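Local structure of alpha-glucosidase ([Eubacterium] rectale, 6PNR) at residues A[176-181]-A[209-214]; A[270-275]-A[313-318]; A[614-619]-A[633-638]. The protein hydrolyses alpha-glycosidic bonds as a family 31 glycoside hydrolase, probably releasing sulfoquinovose from glycosides derived from sulfolipids. All coordinates share one frame; numbering follows the deposited sequence.

Contact 1: residues A[176-181]-A[209-214]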
loop_
_atom_site.group_PDB
_atom_site.type_symbol
_atom_site.label_atom_id
_atom_site.label_comp_id
_atom_site.label_asym_id
_atom_site.label_seq_id
_atom_site.Cartn_x
_atom_site.Cartn_y
_atom_site.Cartn_z
ATOM N N ASN A 176 16.317 -20.961 -18.656
ATOM C CA ASN A 176 16.763 -21.263 -20.017
ATOM C C ASN A 176 18.266 -21.056 -20.191
ATOM O O ASN A 176 18.745 -21.145 -21.326
ATOM C CB ASN A 176 16.008 -20.400 -21.033
ATOM C CG ASN A 176 14.528 -20.695 -21.056
ATOM O OD1 ASN A 176 14.099 -21.799 -20.732
ATOM N ND2 ASN A 176 13.734 -19.699 -21.428
ATOM N N LYS A 177 18.982 -20.755 -19.102
ATOM C CA LYS A 177 20.446 -20.655 -19.098
ATOM C C LYS A 177 20.935 -19.511 -19.984
ATOM O O LYS A 177 21.809 -19.675 -20.836
ATOM C CB LYS A 177 21.096 -21.979 -19.488
ATOM C CG LYS A 177 21.069 -23.002 -18.363
ATOM C CD LYS A 177 21.778 -24.282 -18.753
ATOM C CE LYS A 177 21.322 -25.435 -17.885
ATOM N NZ LYS A 177 22.065 -26.685 -18.181
ATOM N N TYR A 178 20.346 -18.339 -19.768
ATOM C CA TYR A 178 20.872 -17.075 -20.254
ATOM C C TYR A 178 20.769 -16.059 -19.121
ATOM O O TYR A 178 19.999 -16.233 -18.170
ATOM C CB TYR A 178 20.117 -16.573 -21.504
ATOM C CG TYR A 178 18.671 -16.122 -21.264
ATOM C CD1 TYR A 178 18.388 -14.851 -20.773
ATOM C CD2 TYR A 178 17.592 -16.959 -21.553
ATOM C CE1 TYR A 178 17.092 -14.436 -20.552
ATOM C CE2 TYR A 178 16.288 -16.549 -21.340
ATOM C CZ TYR A 178 16.043 -15.284 -20.835
ATOM O OH TYR A 178 14.752 -14.845 -20.609
ATOM N N TYR A 179 21.568 -15.002 -19.218
ATOM C CA TYR A 179 21.340 -13.800 -18.435
ATOM C C TYR A 179 21.034 -12.663 -19.391
ATOM O O TYR A 179 21.466 -12.672 -20.549
ATOM C CB TYR A 179 22.538 -13.435 -17.527
ATOM C CG TYR A 179 23.687 -12.699 -18.190
ATOM C CD1 TYR A 179 23.705 -11.306 -18.273
ATOM C CD2 TYR A 179 24.780 -13.393 -18.678
ATOM C CE1 TYR A 179 24.773 -10.638 -18.861
ATOM C CE2 TYR A 179 25.848 -12.736 -19.259
ATOM C CZ TYR A 179 25.838 -11.370 -19.363
ATOM O OH TYR A 179 26.912 -10.736 -19.953
ATOM N N LEU A 180 20.268 -11.696 -18.902
ATOM C CA LEU A 180 19.892 -10.524 -19.670
ATOM C C LEU A 180 20.181 -9.304 -18.817
ATOM O O LEU A 180 19.801 -9.262 -17.641
ATOM C CB LEU A 180 18.404 -10.568 -20.076
ATOM C CG LEU A 180 17.811 -9.434 -20.923
ATOM C CD1 LEU A 180 16.565 -9.928 -21.633
ATOM C CD2 LEU A 180 17.473 -8.208 -20.098
ATOM N N HIS A 181 20.839 -8.320 -19.408
ATOM C CA HIS A 181 21.189 -7.079 -18.738
ATOM C C HIS A 181 20.627 -5.913 -19.532
ATOM O O HIS A 181 20.762 -5.876 -20.761
ATOM C CB HIS A 181 22.708 -6.917 -18.612
ATOM C CG HIS A 181 23.108 -5.615 -17.995
ATOM N ND1 HIS A 181 22.724 -5.257 -16.720
ATOM C CD2 HIS A 181 23.822 -4.573 -18.484
ATOM C CE1 HIS A 181 23.197 -4.051 -16.444
ATOM N NE2 HIS A 181 23.872 -3.617 -17.496
ATOM N N ILE A 209 20.296 -3.653 -24.660
ATOM C CA ILE A 209 19.983 -4.858 -23.909
ATOM C C ILE A 209 20.948 -5.937 -24.369
ATOM O O ILE A 209 21.193 -6.089 -25.574
ATOM C CB ILE A 209 18.512 -5.281 -24.085
ATOM C CG1 ILE A 209 17.601 -4.281 -23.344
ATOM C CG2 ILE A 209 18.296 -6.726 -23.589
ATOM C CD1 ILE A 209 16.103 -4.532 -23.485
ATOM N N ARG A 210 21.520 -6.652 -23.405
ATOM C CA ARG A 210 22.545 -7.657 -23.631
ATOM C C ARG A 210 22.017 -9.005 -23.163
ATOM O O ARG A 210 21.437 -9.106 -22.075
ATOM C CB ARG A 210 23.821 -7.276 -22.879
ATOM C CG ARG A 210 24.957 -8.234 -23.027
ATOM C CD ARG A 210 26.138 -7.768 -22.199
ATOM N NE ARG A 210 27.211 -8.738 -22.270
ATOM C CZ ARG A 210 28.229 -8.647 -23.118
ATOM N NH1 ARG A 210 28.311 -7.604 -23.941
ATOM N NH2 ARG A 210 29.167 -9.588 -23.129
ATOM N N ILE A 211 22.176 -10.026 -23.997
ATOM C CA ILE A 211 21.711 -11.373 -23.689
ATOM C C ILE A 211 22.845 -12.341 -23.987
ATOM O O ILE A 211 23.417 -12.315 -25.081
ATOM C CB ILE A 211 20.463 -11.758 -24.503
ATOM C CG1 ILE A 211 19.373 -10.693 -24.383
ATOM C CG2 ILE A 211 19.957 -13.116 -24.053
ATOM C CD1 ILE A 211 18.094 -11.036 -25.155
ATOM N N GLU A 212 23.165 -13.200 -23.029
ATOM C CA GLU A 212 24.290 -14.102 -23.197
ATOM C C GLU A 212 23.938 -15.456 -22.598
ATOM O O GLU A 212 23.430 -15.521 -21.475
ATOM C CB GLU A 212 25.537 -13.492 -22.548
ATOM C CG GLU A 212 26.812 -14.246 -22.770
ATOM C CD GLU A 212 28.057 -13.369 -22.588
ATOM O OE1 GLU A 212 27.972 -12.280 -21.963
ATOM O OE2 GLU A 212 29.121 -13.778 -23.093
ATOM N N CYS A 213 24.196 -16.532 -23.342
ATOM C CA CYS A 213 23.813 -17.875 -22.914
ATOM C C CYS A 213 25.043 -18.724 -22.602
ATOM O O CYS A 213 26.184 -18.350 -22.870
ATOM C CB CYS A 213 22.931 -18.562 -23.975
ATOM S SG CYS A 213 23.805 -19.089 -25.518
ATOM N N ALA A 214 24.797 -19.886 -22.006
ATOM C CA ALA A 214 25.884 -20.788 -21.664
ATOM C C ALA A 214 25.303 -22.157 -21.347
ATOM O O ALA A 214 24.122 -22.291 -21.012
ATOM C CB ALA A 214 26.719 -20.267 -20.483
#
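Tyr178 to His181 pair with Arg210 to Cys213 as adjacent antiparallel strands of the N-terminal beta-sandwich region of this GH31 enzyme. Their directions differ by 167°. Both lie within a larger sheet, with strand 168-174 beyond one and strand 87-94 beyond the other.

Backbone bonds come in two reciprocal pairs, Tyr179 with Glu212 and His181 with Arg210. A fifth bond runs from Ala214 N to Lys177 O at 3.2 Å and extends the pairing past the strand ends.

Apolar contacts occupy the face of Tyr178, Leu180 and Ile211. Leu180 CG meets Ile209 CG2 at 3.8 Å. The methyl carbons Leu180 CD1 and Ile211 CD1 are 4.0 Å apart. The Tyr178 ring lies alongside Ile211, with Tyr178 CD1 4.0 Å from Ile211 CG2. Val106 and Ile19, from two other strands, cover this face.

Polar contacts gather on the face of Tyr179, Arg210 and Glu212, which helix 217-228 covers. Tyr179 CG sits between its backbone N and carbonyl carbon (chi1 81°). This lays the ring beside Glu212, with Tyr179 CE2 3.4 Å from Glu212 CB. Arg210 NH2 makes a salt bridge of 3.2 Å to Glu212 OE1, reached from above the carboxylate plane. The Tyr179 hydroxyl joins both charges. Arg210 NE donates to Tyr179 OH in the guanidinium plane at 3.1 Å, and Tyr179 OH donates to Glu212 OE1 at 2.7 Å.

Contact 2: residues A[270-275]-A[313-318]. With 9VH ([(3~{S},4~{R},5~{R})-4,5-bis(oxidanyl)piperidin-3-yl]methanesulfonic acid), chain C.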
loop_
_atom_site.group_PDB
_atom_site.type_symbol
_atom_site.label_atom_id
_atom_site.label_comp_id
_atom_site.label_asym_id
_atom_site.label_seq_id
_atom_site.Cartn_x
_atom_site.Cartn_y
_atom_site.Cartn_z
ATOM N N ILE A 270 40.457 -5.518 14.506
ATOM C CA ILE A 270 39.511 -4.744 15.310
ATOM C C ILE A 270 38.897 -3.690 14.399
ATOM O O ILE A 270 39.616 -2.912 13.760
ATOM C CB ILE A 270 40.196 -4.123 16.543
ATOM C CG1 ILE A 270 39.188 -3.345 17.388
ATOM C CG2 ILE A 270 41.377 -3.225 16.137
ATOM C CD1 ILE A 270 39.806 -2.674 18.606
ATOM N N TRP A 271 37.569 -3.694 14.295
ATOM C CA TRP A 271 36.834 -2.770 13.440
ATOM C C TRP A 271 36.155 -1.753 14.350
ATOM O O TRP A 271 35.189 -2.091 15.044
ATOM C CB TRP A 271 35.806 -3.513 12.573
ATOM C CG TRP A 271 34.862 -2.594 11.883
ATOM C CD1 TRP A 271 35.181 -1.551 11.058
ATOM C CD2 TRP A 271 33.436 -2.623 11.964
ATOM N NE1 TRP A 271 34.033 -0.929 10.620
ATOM C CE2 TRP A 271 32.949 -1.567 11.167
ATOM C CE3 TRP A 271 32.520 -3.438 12.643
ATOM C CZ2 TRP A 271 31.588 -1.298 11.032
ATOM C CZ3 TRP A 271 31.163 -3.166 12.506
ATOM C CH2 TRP A 271 30.715 -2.107 11.713
ATOM N N CYS A 272 36.681 -0.520 14.380
ATOM C CA CYS A 272 36.113 0.559 15.191
ATOM C C CYS A 272 35.448 1.551 14.256
ATOM O O CYS A 272 36.108 2.449 13.726
ATOM C CB CYS A 272 37.173 1.257 16.039
ATOM S SG CYS A 272 37.966 0.192 17.229
ATOM N N GLN A 273 34.132 1.414 14.073
ATOM C CA GLN A 273 33.457 2.332 13.165
ATOM C C GLN A 273 33.454 3.761 13.685
ATOM O O GLN A 273 33.312 4.693 12.886
ATOM C CB GLN A 273 32.018 1.875 12.895
ATOM C CG GLN A 273 31.090 1.892 14.103
ATOM C CD GLN A 273 29.616 1.769 13.690
ATOM O OE1 GLN A 273 29.306 1.441 12.539
ATOM N NE2 GLN A 273 28.715 2.029 14.621
ATOM N N ASP A 274 33.608 3.960 14.998
ATOM C CA ASP A 274 33.685 5.303 15.569
ATOM C C ASP A 274 35.122 5.825 15.626
ATOM O O ASP A 274 35.411 6.743 16.404
ATOM C CB ASP A 274 33.041 5.341 16.964
ATOM C CG ASP A 274 33.834 4.565 18.011
ATOM O OD1 ASP A 274 34.743 3.797 17.633
ATOM O OD2 ASP A 274 33.551 4.718 19.226
ATOM N N TRP A 275 36.020 5.262 14.811
ATOM C CA TRP A 275 37.387 5.769 14.731
ATOM C C TRP A 275 37.399 7.276 14.508
ATOM O O TRP A 275 38.335 7.967 14.934
ATOM C CB TRP A 275 38.152 5.053 13.597
ATOM C CG TRP A 275 37.760 5.578 12.234
ATOM C CD1 TRP A 275 36.563 5.389 11.595
ATOM C CD2 TRP A 275 38.551 6.413 11.363
ATOM N NE1 TRP A 275 36.563 6.049 10.384
ATOM C CE2 TRP A 275 37.766 6.690 10.224
ATOM C CE3 TRP A 275 39.849 6.947 11.438
ATOM C CZ2 TRP A 275 38.240 7.472 9.160
ATOM C CZ3 TRP A 275 40.314 7.732 10.388
ATOM C CH2 TRP A 275 39.513 7.982 9.262
ATOM N N ILE A 313 47.415 -8.085 14.362
ATOM C CA ILE A 313 46.014 -7.670 14.357
ATOM C C ILE A 313 45.878 -6.409 13.518
ATOM O O ILE A 313 46.625 -5.443 13.716
ATOM C CB ILE A 313 45.487 -7.446 15.788
ATOM C CG1 ILE A 313 45.526 -8.770 16.546
ATOM C CG2 ILE A 313 44.054 -6.882 15.777
ATOM C CD1 ILE A 313 45.388 -8.622 18.017
ATOM N N LYS A 314 44.915 -6.409 12.594
ATOM C CA LYS A 314 44.707 -5.236 11.753
ATOM C C LYS A 314 43.681 -4.288 12.380
ATOM O O LYS A 314 42.922 -4.662 13.280
ATOM C CB LYS A 314 44.261 -5.660 10.350
ATOM C CG LYS A 314 45.242 -6.641 9.615
ATOM C CD LYS A 314 46.678 -6.121 9.602
ATOM C CE LYS A 314 47.599 -7.036 8.766
ATOM N NZ LYS A 314 49.023 -6.573 8.820
ATOM N N PHE A 315 43.668 -3.039 11.898
ATOM C CA PHE A 315 42.691 -2.046 12.332
ATOM C C PHE A 315 41.824 -1.675 11.137
ATOM O O PHE A 315 42.349 -1.414 10.049
ATOM C CB PHE A 315 43.366 -0.800 12.914
ATOM C CG PHE A 315 42.401 0.176 13.558
ATOM C CD1 PHE A 315 41.676 1.080 12.783
ATOM C CD2 PHE A 315 42.222 0.190 14.935
ATOM C CE1 PHE A 315 40.782 1.978 13.369
ATOM C CE2 PHE A 315 41.334 1.090 15.526
ATOM C CZ PHE A 315 40.617 1.981 14.739
ATOM N N LEU A 316 40.505 -1.665 11.333
ATOM C CA LEU A 316 39.549 -1.338 10.279
ATOM C C LEU A 316 38.660 -0.174 10.702
ATOM O O LEU A 316 38.311 -0.031 11.876
ATOM C CB LEU A 316 38.669 -2.548 9.896
ATOM C CG LEU A 316 39.407 -3.767 9.308
ATOM C CD1 LEU A 316 39.997 -4.679 10.401
ATOM C CD2 LEU A 316 38.507 -4.549 8.367
ATOM N N GLY A 317 38.284 0.646 9.723
ATOM C CA GLY A 317 37.546 1.872 9.980
ATOM C C GLY A 317 36.229 1.963 9.228
ATOM O O GLY A 317 35.569 0.946 8.977
ATOM N N TYR A 318 35.860 3.177 8.828
ATOM C CA TYR A 318 34.554 3.450 8.245
ATOM C C TYR A 318 34.634 4.764 7.482
ATOM O O TYR A 318 35.171 5.738 8.010
ATOM C CB TYR A 318 33.476 3.535 9.356
ATOM C CG TYR A 318 32.100 3.937 8.862
ATOM C CD1 TYR A 318 31.816 5.261 8.515
ATOM C CD2 TYR A 318 31.075 3.002 8.760
ATOM C CE1 TYR A 318 30.587 5.631 8.052
ATOM C CE2 TYR A 318 29.821 3.373 8.310
ATOM C CZ TYR A 318 29.589 4.692 7.941
ATOM O OH TYR A 318 28.349 5.106 7.486
HETATM O O1 9VH C . 25.018 5.111 12.472
HETATM S S1 9VH C . 25.803 5.459 11.300
HETATM O O2 9VH C . 24.934 5.786 10.196
HETATM O O3 9VH C . 26.788 6.467 11.611
HETATM C C1 9VH C . 26.679 3.976 10.889
HETATM C C2 9VH C . 25.786 2.810 10.443
HETATM C C3 9VH C . 25.303 3.100 9.031
HETATM N N1 9VH C . 24.681 2.001 8.293
HETATM C C4 9VH C . 25.493 0.784 8.319
HETATM C C5 9VH C . 25.788 0.384 9.756
HETATM O O4 9VH C . 26.572 -0.807 9.733
HETATM C C6 9VH C . 26.558 1.492 10.462
HETATM O O5 9VH C . 26.850 1.117 11.806
#
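Trp275 turns one indole face to Gly317, with Trp275 CD1 4.0 Å from Gly317 CA. At the ring edge, Trp275 NE1 donates to a lone pair of Tyr318 O at 2.8 Å. Trp271 also works by its edge. Its NE1 bonds Gly317 O at 2.9 Å in the indole plane, but sits above the carbonyl plane, and the bond is bent (131°). Phe315 has Ile270 O over one face and Trp275 CB at its edge. Cys272 SG approaches that ring obliquely, 4.8 Å from its centroid. An alanine in place of Trp275 would probably leave Tyr318 O without this donor and open a gap over Gly317 CA.

Both segments lead into the inhibitor pocket. Gln273 CG sits between its backbone N and carbonyl carbon (chi1 65°), and the chain beyond runs extended to bring OE1 to the aza-sugar. Gln273 OE1 accepts a bond from inhibitor O5 at 2.6 Å. Tyr318 OH lies 4.0 Å from inhibitor C1 and is hydrogen-bonded to Asp390.

Three backbone bonds join the two segments, which run parallel. Strands 267-271 and 314-319 are neighbours in the TIM barrel, between strands 242-245 and 386-389. Helices 250-262 and 301-310 pack on Ile270, Ile313 and Phe315.

Contact 3: residues A[614-619]-A[633-638]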
loop_
_atom_site.group_PDB
_atom_site.type_symbol
_atom_site.label_atom_id
_atom_site.label_comp_id
_atom_site.label_asym_id
_atom_site.label_seq_id
_atom_site.Cartn_x
_atom_site.Cartn_y
_atom_site.Cartn_z
ATOM N N VAL A 614 16.680 -30.764 6.441
ATOM C CA VAL A 614 17.620 -30.429 5.376
ATOM C C VAL A 614 17.227 -31.200 4.128
ATOM O O VAL A 614 16.887 -32.385 4.205
ATOM C CB VAL A 614 19.072 -30.771 5.778
ATOM C CG1 VAL A 614 20.053 -30.426 4.656
ATOM C CG2 VAL A 614 19.454 -30.083 7.090
ATOM N N TYR A 615 17.274 -30.540 2.977
ATOM C CA TYR A 615 17.209 -31.239 1.704
ATOM C C TYR A 615 18.615 -31.348 1.128
ATOM O O TYR A 615 19.264 -30.329 0.871
ATOM C CB TYR A 615 16.289 -30.546 0.701
ATOM C CG TYR A 615 16.395 -31.218 -0.654
ATOM C CD1 TYR A 615 15.667 -32.370 -0.932
ATOM C CD2 TYR A 615 17.257 -30.735 -1.637
ATOM C CE1 TYR A 615 15.773 -33.011 -2.156
ATOM C CE2 TYR A 615 17.373 -31.374 -2.869
ATOM C CZ TYR A 615 16.622 -32.511 -3.118
ATOM O OH TYR A 615 16.718 -33.160 -4.329
ATOM N N LEU A 616 19.077 -32.583 0.904
ATOM C CA LEU A 616 20.354 -32.815 0.242
ATOM C C LEU A 616 20.129 -33.286 -1.188
ATOM O O LEU A 616 19.323 -34.199 -1.412
ATOM C CB LEU A 616 21.187 -33.859 0.995
ATOM C CG LEU A 616 21.710 -33.511 2.381
ATOM C CD1 LEU A 616 22.454 -34.704 2.955
ATOM C CD2 LEU A 616 22.612 -32.292 2.312
ATOM N N PRO A 617 20.799 -32.693 -2.172
ATOM C CA PRO A 617 20.789 -33.268 -3.523
ATOM C C PRO A 617 21.443 -34.643 -3.525
ATOM O O PRO A 617 22.187 -35.001 -2.611
ATOM C CB PRO A 617 21.609 -32.267 -4.348
ATOM C CG PRO A 617 21.602 -30.988 -3.531
ATOM C CD PRO A 617 21.548 -31.425 -2.104
ATOM N N GLN A 618 21.162 -35.413 -4.582
ATOM C CA GLN A 618 21.713 -36.758 -4.742
ATOM C C GLN A 618 23.230 -36.736 -4.869
ATOM O O GLN A 618 23.766 -36.294 -5.890
ATOM C CB GLN A 618 21.115 -37.454 -5.974
ATOM C CG GLN A 618 19.630 -37.753 -5.870
ATOM C CD GLN A 618 19.314 -38.823 -4.836
ATOM O OE1 GLN A 618 19.976 -39.866 -4.779
ATOM N NE2 GLN A 618 18.300 -38.567 -4.010
ATOM N N ASP A 619 23.923 -37.232 -3.851
ATOM C CA ASP A 619 25.382 -37.238 -3.813
ATOM C C ASP A 619 25.779 -37.984 -2.551
ATOM O O ASP A 619 24.925 -38.347 -1.737
ATOM C CB ASP A 619 25.953 -35.817 -3.834
ATOM C CG ASP A 619 27.317 -35.744 -4.481
ATOM O OD1 ASP A 619 28.061 -36.742 -4.408
ATOM O OD2 ASP A 619 27.639 -34.688 -5.064
ATOM N N GLY A 633 18.096 -36.468 -0.550
ATOM C CA GLY A 633 16.706 -36.393 -0.133
ATOM C C GLY A 633 16.531 -35.559 1.126
ATOM O O GLY A 633 17.465 -34.931 1.634
ATOM N N GLU A 634 15.300 -35.561 1.630
ATOM C CA GLU A 634 14.980 -34.833 2.852
ATOM C C GLU A 634 15.438 -35.627 4.074
ATOM O O GLU A 634 15.136 -36.819 4.202
ATOM C CB GLU A 634 13.477 -34.545 2.925
ATOM C CG GLU A 634 13.080 -33.582 4.051
ATOM C CD GLU A 634 11.610 -33.157 3.993
ATOM O OE1 GLU A 634 10.864 -33.678 3.126
ATOM O OE2 GLU A 634 11.209 -32.298 4.818
ATOM N N ILE A 635 16.189 -34.968 4.963
ATOM C CA ILE A 635 16.625 -35.544 6.230
ATOM C C ILE A 635 16.387 -34.537 7.355
ATOM O O ILE A 635 16.039 -33.376 7.127
ATOM C CB ILE A 635 18.106 -35.968 6.211
ATOM C CG1 ILE A 635 19.028 -34.751 6.199
ATOM C CG2 ILE A 635 18.408 -36.842 5.003
ATOM C CD1 ILE A 635 20.512 -35.128 6.078
ATOM N N THR A 636 16.576 -35.014 8.586
ATOM C CA THR A 636 16.548 -34.191 9.790
ATOM C C THR A 636 17.755 -34.568 10.632
ATOM O O THR A 636 17.968 -35.751 10.907
ATOM C CB THR A 636 15.257 -34.392 10.602
ATOM O OG1 THR A 636 14.146 -33.797 9.916
ATOM C CG2 THR A 636 15.389 -33.763 11.985
ATOM N N VAL A 637 18.545 -33.569 11.039
ATOM C CA VAL A 637 19.760 -33.806 11.806
ATOM C C VAL A 637 19.664 -33.073 13.135
ATOM O O VAL A 637 18.969 -32.061 13.259
ATOM C CB VAL A 637 21.024 -33.358 11.038
ATOM C CG1 VAL A 637 21.174 -34.157 9.744
ATOM C CG2 VAL A 637 20.970 -31.857 10.750
ATOM N N SER A 638 20.369 -33.595 14.137
ATOM C CA SER A 638 20.530 -32.834 15.365
ATOM C C SER A 638 21.248 -31.531 15.044
ATOM O O SER A 638 22.195 -31.505 14.253
ATOM C CB SER A 638 21.315 -33.631 16.406
ATOM O OG SER A 638 21.459 -32.864 17.584
#
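Leu616 and Ile635 meet at their tips on one face of a two-stranded antiparallel sheet. Their chains cross at an angle, and Leu616 CD1 lies 3.7 Å from Ile635 CD1. Ile635 CG1 stands between its backbone N and carbonyl carbon (chi1 71°), which carries the ethyl arm in toward the other strand. The same arm reaches Val614, with Ile635 CG1 4.0 Å from Val614 CB. Further along, Val614 CG2 touches Val637 CG2 loosely at 4.3 Å. These four side chains form one apolar surface.

On the other face the side chains part. The Tyr615 ring runs obliquely past the backbone of Gly633, and Tyr615 CE1 comes 4.0 Å from Gly633 CA. Its hydroxyl is hydrogen-bonded to Asp583, outside the pair, which ties down the far end of the ring. Glu634 takes a different path. Its extended chain starts beside the backbone of Val614, with Glu634 CG 4.0 Å from Val614 O, and the residue is exposed. Gly633 has a positive phi of 107°, at which a side chain would press on the carbonyl oxygen of the preceding residue.

Four nearly straight backbone bonds hold the strands. Val614 and Ile635 exchange a pair, with Val614 N to Ile635 O at 2.8 Å. Leu616 and Gly633 exchange the other, with Gly633 N to Leu616 O at 2.7 Å. The short strands run at 141° to each other, well off exactly antiparallel.

Phe647 packs against all four apolar side chains, and Leu600 against Val614 and Leu616. Both belong to the larger antiparallel sheet of this region. The small sheet thus lies with its apolar side on a second sheet, a beta-sandwich arrangement consistent with the all-beta C-terminal domain of GH31 enzymes.

How the contacts relate
All three contacts join neighbouring strands, but in different parts of the fold. Contact 1 and contact 2 are buried, while contact 3 is only partly so, with Glu634 exposed. Contacts 1 and 3 are antiparallel and belong to beta-sheet regions flanking the barrel. Contact 2 is parallel and belongs to the barrel itself. Their chemistry follows place. Contact 1 adds a charged and hydroxyl network under a helix, contact 2 uses indole N-H groups and reaches the inhibitor, and contact 3 relies on aliphatic side chains. No two contacts touch. Contacts 1 and 3 come nearest, about 15 Å between closest atoms, and contacts 1 and 2 lie on opposite sides of the chain's centre.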